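Local coordinates for protein transaminase (Bacillus megaterium, PDB 5G0A) that probably transfers amino groups between amines and carbonyl compounds with pyridoxal-5'-phosphate as cofactor, as an S-selective omega-transaminase of aminotransferase class III, at residues Val141-His146 against Ala233-Val238; Val264-Asp269 against Val289-Ile294. All blocks are in the same frame, centred on the assembly; numbering follows the deposited sequence.

Contact 1. Residues Val141-His146 against Ala233-Val238; sequences VVTREH and AVITEV
V142 and V234 sit across from each other in a parallel pair of neighbouring strands, 140-144 and 231-236, inside the seven-stranded sheet of the PLP-binding domain. Two backbone bonds join the strands, both made by V142: its N donates to A233 O (2.9 Å), and its O takes the N-H of I235 nearly head-on, at a C=O...N angle of 173°. Beta-branched V142, V234 and I235 suit buried strands, since branching at CB favours the extended backbone. V142 and V234 pack on one face of the sheet; on the other V141 CG1 meets I235 CG2 at 3.9 Å, and helix 121-136 covers V141 and A233.

Past V142 the strands spread, and R144 bridges the gap with its side chain. Bent at chi2 (89°) and chi3 (47°), the chain brings CD and NE toward segment 233-238, and one guanidinium face lies over T236, whose CB is 3.7 Å from the plane, over the centre. NH2 makes a weak bond to E237 O (3.0 Å), NE pairs with D147, and NH1 bonds Y251. An alanine here would probably leave D147 without its charged mate and open a gap over T236.

At the far end one water donates to both H146 O and E237 OE2, and Y148 N also binds that carboxylate oxygen. With G241 N on OE1, E237 is held at both oxygens, consistent with a fixed wall of the cofactor pocket.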
loop_
_atom_site.group_PDB
_atom_site.type_symbol
_atom_site.label_atom_id
_atom_site.label_comp_id
_atom_site.label_asym_id
_atom_site.label_seq_id
_atom_site.Cartn_x
_atom_site.Cartn_y
_atom_site.Cartn_z
ATOM N N VAL B 141 -1.367 -12.771 2.551
ATOM C CA VAL B 141 -0.582 -13.943 2.931
ATOM C C VAL B 141 -0.175 -13.763 4.397
ATOM O O VAL B 141 0.204 -12.653 4.837
ATOM C CB VAL B 141 0.674 -14.127 2.028
ATOM C CG1 VAL B 141 1.568 -15.240 2.590
ATOM C CG2 VAL B 141 0.266 -14.426 0.569
ATOM N N VAL B 142 -0.262 -14.848 5.152
ATOM C CA VAL B 142 0.082 -14.860 6.571
ATOM C C VAL B 142 1.457 -15.488 6.729
ATOM O O VAL B 142 1.695 -16.621 6.265
ATOM C CB VAL B 142 -0.949 -15.693 7.369
ATOM C CG1 VAL B 142 -0.562 -15.745 8.843
ATOM C CG2 VAL B 142 -2.339 -15.115 7.181
ATOM N N THR B 143 2.342 -14.736 7.384
ATOM C CA THR B 143 3.662 -15.224 7.766
ATOM C C THR B 143 3.780 -15.232 9.303
ATOM O O THR B 143 2.779 -15.001 10.011
ATOM C CB THR B 143 4.738 -14.330 7.135
ATOM O OG1 THR B 143 6.014 -14.979 7.234
ATOM C CG2 THR B 143 4.763 -12.931 7.824
ATOM N N ARG B 144 4.963 -15.539 9.832
ATOM C CA ARG B 144 5.167 -15.529 11.289
ATOM C C ARG B 144 6.315 -14.617 11.684
ATOM O O ARG B 144 7.287 -14.479 10.945
ATOM C CB ARG B 144 5.439 -16.944 11.853
ATOM C CG ARG B 144 4.286 -17.943 11.676
ATOM C CD ARG B 144 4.361 -18.708 10.346
ATOM N NE ARG B 144 5.724 -19.215 10.109
ATOM C CZ ARG B 144 6.258 -20.276 10.713
ATOM N NH1 ARG B 144 5.545 -20.990 11.595
ATOM N NH2 ARG B 144 7.519 -20.625 10.451
ATOM N N GLU B 145 6.217 -14.045 12.881
ATOM C CA GLU B 145 7.343 -13.363 13.517
ATOM C C GLU B 145 8.603 -14.235 13.407
ATOM O O GLU B 145 8.537 -15.436 13.656
ATOM C CB GLU B 145 7.045 -13.066 15.002
ATOM C CG GLU B 145 8.087 -12.118 15.596
ATOM C CD GLU B 145 8.059 -11.963 17.111
ATOM O OE1 GLU B 145 7.503 -12.828 17.819
ATOM O OE2 GLU B 145 8.614 -10.951 17.592
ATOM N N HIS B 146 9.714 -13.601 13.035
ATOM C CA HIS B 146 11.042 -14.210 12.866
ATOM C C HIS B 146 11.232 -15.099 11.635
ATOM O O HIS B 146 12.321 -15.673 11.472
ATOM C CB HIS B 146 11.510 -14.978 14.117
ATOM C CG HIS B 146 11.344 -14.221 15.400
ATOM N ND1 HIS B 146 11.686 -12.894 15.537
ATOM C CD2 HIS B 146 10.895 -14.621 16.613
ATOM C CE1 HIS B 146 11.448 -12.506 16.781
ATOM N NE2 HIS B 146 10.968 -13.533 17.452
ATOM N N ALA B 233 -3.038 -17.734 1.657
ATOM C CA ALA B 233 -2.065 -18.708 2.143
ATOM C C ALA B 233 -1.463 -18.301 3.476
ATOM O O ALA B 233 -1.412 -17.111 3.831
ATOM C CB ALA B 233 -0.947 -18.906 1.099
ATOM N N VAL B 234 -0.998 -19.310 4.203
ATOM C CA VAL B 234 -0.081 -19.135 5.304
ATOM C C VAL B 234 1.243 -19.699 4.794
ATOM O O VAL B 234 1.273 -20.801 4.237
ATOM C CB VAL B 234 -0.527 -19.957 6.538
ATOM C CG1 VAL B 234 0.497 -19.798 7.653
ATOM C CG2 VAL B 234 -1.893 -19.467 7.034
ATOM N N ILE B 235 2.316 -18.938 4.956
ATOM C CA ILE B 235 3.661 -19.420 4.621
ATOM C C ILE B 235 4.444 -19.692 5.895
ATOM O O ILE B 235 4.409 -18.892 6.814
ATOM C CB ILE B 235 4.409 -18.437 3.681
ATOM C CG1 ILE B 235 5.722 -19.081 3.203
ATOM C CG2 ILE B 235 4.599 -17.034 4.314
ATOM C CD1 ILE B 235 6.372 -18.326 2.057
ATOM N N THR B 236 5.168 -20.819 5.936
ATOM C CA THR B 236 5.900 -21.233 7.124
ATOM C C THR B 236 7.303 -21.716 6.756
ATOM O O THR B 236 7.611 -21.900 5.579
ATOM C CB THR B 236 5.210 -22.420 7.849
ATOM O OG1 THR B 236 5.156 -23.552 6.971
ATOM C CG2 THR B 236 3.787 -22.039 8.315
ATOM N N GLU B 237 8.142 -21.907 7.776
ATOM C CA GLU B 237 9.369 -22.715 7.685
ATOM C C GLU B 237 9.181 -23.707 8.817
ATOM O O GLU B 237 8.786 -23.300 9.921
ATOM C CB GLU B 237 10.619 -21.904 8.039
ATOM C CG GLU B 237 10.897 -20.632 7.264
ATOM C CD GLU B 237 12.063 -19.870 7.876
ATOM O OE1 GLU B 237 13.219 -20.355 7.758
ATOM O OE2 GLU B 237 11.831 -18.822 8.521
ATOM N N VAL B 238 9.457 -24.985 8.596
ATOM C CA VAL B 238 9.203 -25.945 9.695
ATOM C C VAL B 238 10.214 -25.741 10.810
ATOM O O VAL B 238 9.936 -26.011 11.978
ATOM C CB VAL B 238 9.183 -27.423 9.268
ATOM C CG1 VAL B 238 8.096 -27.690 8.239
ATOM C CG2 VAL B 238 10.568 -27.907 8.825
HETATM O O HOH W 1 13.776 -17.607 10.103
#

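Contact 2. Residues Val264-Asp269 against Val289-Ile294. Unlike the reference sequence in segment 264-269: N268 (reference Thr). With PLP (pyridoxal-5'-phosphate), chain K.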
loop_
_atom_site.group_PDB
_atom_site.type_symbol
_atom_site.label_atom_id
_atom_site.label_comp_id
_atom_site.label_asym_id
_atom_site.label_seq_id
_atom_site.Cartn_x
_atom_site.Cartn_y
_atom_site.Cartn_z
ATOM N N VAL B 264 -7.669 -22.170 3.063
ATOM C CA VAL B 264 -6.493 -21.311 2.790
ATOM C C VAL B 264 -5.351 -22.258 2.413
ATOM O O VAL B 264 -5.281 -23.388 2.924
ATOM C CB VAL B 264 -6.193 -20.473 4.057
ATOM C CG1 VAL B 264 -4.798 -19.861 4.074
ATOM C CG2 VAL B 264 -7.282 -19.405 4.249
ATOM N N LEU B 265 -4.498 -21.835 1.486
ATOM C CA LEU B 265 -3.335 -22.641 1.130
ATOM C C LEU B 265 -2.253 -22.644 2.219
ATOM O O LEU B 265 -2.132 -21.708 3.010
ATOM C CB LEU B 265 -2.742 -22.169 -0.213
ATOM C CG LEU B 265 -3.618 -22.254 -1.455
ATOM C CD1 LEU B 265 -2.888 -21.625 -2.651
ATOM C CD2 LEU B 265 -4.051 -23.708 -1.758
ATOM N N TRP B 266 -1.469 -23.730 2.253
ATOM C CA TRP B 266 -0.273 -23.800 3.065
ATOM C C TRP B 266 0.968 -23.917 2.176
ATOM O O TRP B 266 1.129 -24.885 1.420
ATOM C CB TRP B 266 -0.342 -24.967 4.103
ATOM C CG TRP B 266 0.940 -25.178 4.852
ATOM C CD1 TRP B 266 1.784 -24.205 5.339
ATOM C CD2 TRP B 266 1.529 -26.434 5.222
ATOM N NE1 TRP B 266 2.867 -24.784 5.958
ATOM C CE2 TRP B 266 2.733 -26.145 5.905
ATOM C CE3 TRP B 266 1.155 -27.785 5.043
ATOM C CZ2 TRP B 266 3.579 -27.148 6.398
ATOM C CZ3 TRP B 266 2.003 -28.774 5.542
ATOM C CH2 TRP B 266 3.194 -28.452 6.201
ATOM N N ILE B 267 1.800 -22.881 2.222
ATOM C CA ILE B 267 3.088 -22.886 1.535
ATOM C C ILE B 267 4.121 -23.221 2.589
ATOM O O ILE B 267 4.275 -22.494 3.569
ATOM C CB ILE B 267 3.441 -21.480 0.962
ATOM C CG1 ILE B 267 2.353 -20.994 -0.016
ATOM C CG2 ILE B 267 4.849 -21.538 0.325
ATOM C CD1 ILE B 267 2.498 -19.511 -0.416
ATOM N N ASN B 268 4.854 -24.323 2.412
ATOM C CA ASN B 268 6.028 -24.490 3.262
ATOM C C ASN B 268 7.313 -24.160 2.512
ATOM O O ASN B 268 7.537 -24.653 1.414
ATOM C CB ASN B 268 6.143 -25.878 3.919
ATOM C CG ASN B 268 7.203 -25.890 4.989
ATOM O OD1 ASN B 268 7.158 -25.092 5.948
ATOM N ND2 ASN B 268 8.205 -26.754 4.821
ATOM N N ASP B 269 8.104 -23.282 3.118
ATOM C CA ASP B 269 9.346 -22.805 2.529
ATOM C C ASP B 269 10.453 -23.794 2.884
ATOM O O ASP B 269 10.879 -23.864 4.043
ATOM C CB ASP B 269 9.663 -21.402 3.084
ATOM C CG ASP B 269 10.871 -20.747 2.394
ATOM O OD1 ASP B 269 11.620 -21.446 1.675
ATOM O OD2 ASP B 269 11.043 -19.522 2.576
ATOM N N VAL B 289 2.398 -34.661 7.186
ATOM C CA VAL B 289 1.476 -33.836 6.421
ATOM C C VAL B 289 2.033 -33.500 5.044
ATOM O O VAL B 289 3.175 -33.829 4.716
ATOM C CB VAL B 289 1.085 -32.527 7.163
ATOM C CG1 VAL B 289 0.178 -32.827 8.346
ATOM C CG2 VAL B 289 2.322 -31.736 7.606
ATOM N N GLN B 290 1.197 -32.883 4.222
ATOM C CA GLN B 290 1.592 -32.519 2.873
ATOM C C GLN B 290 1.110 -31.085 2.649
ATOM O O GLN B 290 -0.043 -30.753 2.971
ATOM C CB GLN B 290 1.000 -33.490 1.843
ATOM C CG GLN B 290 1.677 -34.873 1.899
ATOM C CD GLN B 290 1.124 -35.908 0.925
ATOM O OE1 GLN B 290 0.644 -35.586 -0.156
ATOM N NE2 GLN B 290 1.220 -37.185 1.314
ATOM N N PRO B 291 1.992 -30.227 2.125
ATOM C CA PRO B 291 1.625 -28.839 1.844
ATOM C C PRO B 291 0.938 -28.686 0.487
ATOM O O PRO B 291 0.776 -29.670 -0.256
ATOM C CB PRO B 291 2.997 -28.131 1.820
ATOM C CG PRO B 291 3.906 -29.193 1.226
ATOM C CD PRO B 291 3.413 -30.505 1.798
ATOM N N ASP B 292 0.538 -27.447 0.158
ATOM C CA ASP B 292 -0.023 -27.141 -1.154
ATOM C C ASP B 292 1.058 -26.678 -2.129
ATOM O O ASP B 292 0.948 -26.865 -3.340
ATOM C CB ASP B 292 -1.081 -26.033 -1.013
ATOM C CG ASP B 292 -2.272 -26.484 -0.176
ATOM O OD1 ASP B 292 -3.076 -27.290 -0.697
ATOM O OD2 ASP B 292 -2.389 -26.055 0.979
ATOM N N ILE B 293 2.076 -26.037 -1.570
ATOM C CA ILE B 293 3.193 -25.482 -2.359
ATOM C C ILE B 293 4.440 -25.567 -1.499
ATOM O O ILE B 293 4.376 -25.320 -0.280
ATOM C CB ILE B 293 2.969 -23.963 -2.694
ATOM C CG1 ILE B 293 1.716 -23.753 -3.539
ATOM C CG2 ILE B 293 4.189 -23.370 -3.394
ATOM C CD1 ILE B 293 1.298 -22.286 -3.692
ATOM N N ILE B 294 5.576 -25.939 -2.108
ATOM C CA ILE B 294 6.882 -25.703 -1.463
ATOM C C ILE B 294 7.814 -24.867 -2.334
ATOM O O ILE B 294 7.694 -24.856 -3.561
ATOM C CB ILE B 294 7.640 -26.983 -0.996
ATOM C CG1 ILE B 294 8.147 -27.819 -2.195
ATOM C CG2 ILE B 294 6.786 -27.747 0.052
ATOM C CD1 ILE B 294 8.999 -29.020 -1.749
HETATM N N1 PLP K . 13.780 -18.953 2.352
HETATM C C2 PLP K . 14.509 -19.509 3.348
HETATM C C2A PLP K . 13.819 -20.301 4.437
HETATM C C3 PLP K . 15.988 -19.411 3.324
HETATM O O3 PLP K . 16.756 -19.982 4.262
HETATM C C4 PLP K . 16.627 -18.662 2.231
HETATM C C4A PLP K . 18.150 -18.573 2.147
HETATM C C5 PLP K . 15.702 -18.065 1.236
HETATM C C6 PLP K . 14.331 -18.223 1.368
HETATM C C5A PLP K . 16.207 -17.207 0.086
HETATM O O4P PLP K . 17.074 -17.888 -0.796
HETATM P P PLP K . 18.108 -16.993 -1.662
HETATM O O1P PLP K . 18.666 -18.052 -2.574
HETATM O O2P PLP K . 17.351 -15.886 -2.375
HETATM O O3P PLP K . 19.108 -16.459 -0.672
#
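The indole of W266 has P291 over one face, with P291 CB 4.0 Å from the centroid of the six-membered ring, 22° off its normal: a CH-pi contact with a compact ring that has no N-H to satisfy. The backbone N of N268 stands above that same face, toward the rim. The side chain of V289 crosses that of W266 at about a right angle, its CG2 3.6 Å from W266 CZ3, and helix 251-262 packs on the indole too. CG stands anti to the backbone N (chi1 173°), and the ring's NE1 hydrogen-bonds T236 of strand 231-236.

D292, just ahead of strand 293-296, ties that strand's approach to W266. Its OD2 accepts the backbone N-H of W266 at 2.8 Å on its anti side, and R256 forms a salt bridge to the same oxygen. In return W266 O receives the N-H of D292 (2.9 Å) and, weakly, that of I293. An aspartate suits this place, its short side chain bringing a carboxylate to both the backbone N-H and the positive charge of R256.

Farther along, the parallel strands pair through N268 N to I293 O. I267 and I293 lie side by side pointing the same way, I267 CG1 being 4.0 Å from I293 CD1.

The strand then ends in D269, whose OD2 lies 2.8 Å from PLP N1. In fold type I enzymes such an aspartate pairs with the pyridine nitrogen, and here H149, V271 and, weakly, T295 also bond the carboxylate, which is likely to fix its orientation toward that nitrogen.

How the contacts relate
Following the chain from the N terminus, strand 140-144 comes first, and contact 1 closes a long excursion of 86 residues when strand 231-236 returns beside it. Helix 251-262 then leads to strand 265-269, and contact 2 closes a much shorter loop of 19 residues without helix or strand, ending at strand 293-296. The two closures follow in series, neither enclosing nor crossing the other. Together they set four strands adjacent and parallel in one sheet, in the order 140-144, 231-236, 265-269, 293-296. T236 of contact 1 also meets N268 of contact 2, OG1 to OD1 at 2.7 Å, probably by a hydrogen bond. E237, from contact 1, and D269, from contact 2, both belong to the cofactor pocket.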